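Local coordinates for stage II sporulation protein SA (Bacillus subtilis, PDB 3O6Q) that acts as the toxin of a type II toxin-antitoxin system, killing the cell during sporulation unless its cognate antitoxin SpoIISB neutralises it, at residues His71-Thr74 and Gln75-Asp79. Numbering follows the deposited sequence.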
loop_
_atom_site.group_PDB
_atom_site.type_symbol
_atom_site.label_atom_id
_atom_site.label_comp_id
_atom_site.label_asym_id
_atom_site.label_seq_id
_atom_site.Cartn_x
_atom_site.Cartn_y
_atom_site.Cartn_z
ATOM N N HIS A 71 -2.106 1.681 -24.731
ATOM C CA HIS A 71 -2.127 2.946 -25.437
ATOM C C HIS A 71 -3.570 3.412 -25.465
ATOM O O HIS A 71 -4.485 2.596 -25.555
ATOM C CB HIS A 71 -1.567 2.792 -26.857
ATOM C CG HIS A 71 -0.072 2.635 -26.909
ATOM N ND1 HIS A 71 0.792 3.712 -26.878
ATOM C CD2 HIS A 71 0.711 1.526 -26.983
ATOM C CE1 HIS A 71 2.041 3.272 -26.925
ATOM N NE2 HIS A 71 2.019 1.950 -26.982
ATOM N N TYR A 72 -3.775 4.712 -25.339
ATOM C CA TYR A 72 -5.105 5.277 -25.401
ATOM C C TYR A 72 -5.051 6.616 -26.150
ATOM O O TYR A 72 -5.562 7.635 -25.683
ATOM C CB TYR A 72 -5.688 5.407 -23.989
ATOM C CG TYR A 72 -7.185 5.646 -23.999
ATOM C CD1 TYR A 72 -8.081 4.599 -24.162
ATOM C CD2 TYR A 72 -7.700 6.920 -23.867
ATOM C CE1 TYR A 72 -9.450 4.819 -24.211
ATOM C CE2 TYR A 72 -9.062 7.146 -23.902
ATOM C CZ TYR A 72 -9.939 6.095 -24.077
ATOM O OH TYR A 72 -11.303 6.342 -24.134
ATOM N N SER A 73 -4.421 6.566 -27.328
ATOM C CA SER A 73 -4.214 7.718 -28.192
ATOM C C SER A 73 -5.127 7.710 -29.413
ATOM O O SER A 73 -5.910 8.626 -29.635
ATOM C CB SER A 73 -2.768 7.719 -28.697
ATOM O OG SER A 73 -1.891 7.786 -27.622
ATOM N N THR A 74 -4.966 6.680 -30.236
ATOM C CA THR A 74 -5.685 6.582 -31.494
ATOM C C THR A 74 -7.033 5.936 -31.220
ATOM O O THR A 74 -7.213 5.244 -30.211
ATOM C CB THR A 74 -4.897 5.754 -32.501
ATOM O OG1 THR A 74 -4.458 4.537 -31.883
ATOM C CG2 THR A 74 -3.680 6.523 -32.957
ATOM N N GLN A 75 -7.994 6.202 -32.096
ATOM C CA GLN A 75 -9.328 5.655 -31.941
ATOM C C GLN A 75 -9.237 4.137 -31.943
ATOM O O GLN A 75 -10.018 3.469 -31.271
ATOM C CB GLN A 75 -10.255 6.159 -33.061
ATOM C CG GLN A 75 -11.738 5.725 -32.944
ATOM C CD GLN A 75 -12.426 6.193 -31.642
ATOM O OE1 GLN A 75 -12.556 7.397 -31.368
ATOM N NE2 GLN A 75 -12.865 5.231 -30.838
ATOM N N ALA A 76 -8.278 3.603 -32.686
ATOM C CA ALA A 76 -8.054 2.166 -32.719
ATOM C C ALA A 76 -7.703 1.660 -31.330
ATOM O O ALA A 76 -8.212 0.641 -30.908
ATOM C CB ALA A 76 -6.956 1.800 -33.710
ATOM N N ASP A 77 -6.838 2.383 -30.627
ATOM C CA ASP A 77 -6.495 2.053 -29.242
ATOM C C ASP A 77 -7.718 2.049 -28.352
ATOM O O ASP A 77 -7.874 1.184 -27.482
ATOM C CB ASP A 77 -5.488 3.062 -28.660
ATOM C CG ASP A 77 -4.183 3.103 -29.427
ATOM O OD1 ASP A 77 -3.851 2.085 -30.055
ATOM O OD2 ASP A 77 -3.519 4.166 -29.413
ATOM N N LYS A 78 -8.584 3.030 -28.566
ATOM C CA LYS A 78 -9.762 3.195 -27.718
ATOM C C LYS A 78 -10.753 2.055 -27.987
ATOM O O LYS A 78 -11.222 1.407 -27.046
ATOM C CB LYS A 78 -10.402 4.570 -27.952
ATOM C CG LYS A 78 -9.440 5.726 -27.711
ATOM C CD LYS A 78 -10.116 7.070 -27.768
ATOM C CE LYS A 78 -9.152 8.186 -27.367
ATOM N NZ LYS A 78 -9.906 9.424 -27.010
ATOM N N ASP A 79 -11.018 1.786 -29.269
ATOM C CA ASP A 79 -11.959 0.726 -29.660
ATOM C C ASP A 79 -11.486 -0.651 -29.204
ATOM O O ASP A 79 -12.292 -1.453 -28.724
ATOM C CB ASP A 79 -12.218 0.719 -31.170
ATOM C CG ASP A 79 -12.902 1.993 -31.659
ATOM O OD1 ASP A 79 -13.508 2.693 -30.818
ATOM O OD2 ASP A 79 -12.827 2.296 -32.876
#
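Thr74 and Asp77 form a capping box at the start of helix 75-82, where the chain leaves strand 66-71 in the part of the toxin predicted to be cytoplasmic. The evidence is reciprocal bonding. Thr74 N donates to Asp77 OD2 at 3.0 Å and 164°, reaching the oxygen from above the carboxylate plane. The return bond, from Asp77 N to Thr74 OG1, is weak, and the position of that hydroxyl is less certain. Asp77 OD2 also receives a weak bond from Ser73 N at 3.3 Å, while OD1 turns to a salt bridge with Arg80. The first helical turn closes with Lys78 N bonded to Thr74 O (3.1 Å), in the carbonyl plane.

The tightly packed part lies at buried Tyr72, which also touches Leu95. Its CG is anti to the backbone N (chi1 -165°), which sets one ring face against the extended lysine chain; the two side chains cross at about a right angle. On the exposed side contacts thin out: Gln75 CB meets only the backbone of Thr74, at C (3.7 Å). Tyr72 OH hydrogen-bonds to Asp96 OD2, with which Lys78 NZ forms a salt bridge, and Lys78 CG makes a CH-pi contact, 3.8 Å from the Tyr72 ring centroid and 19° off its normal.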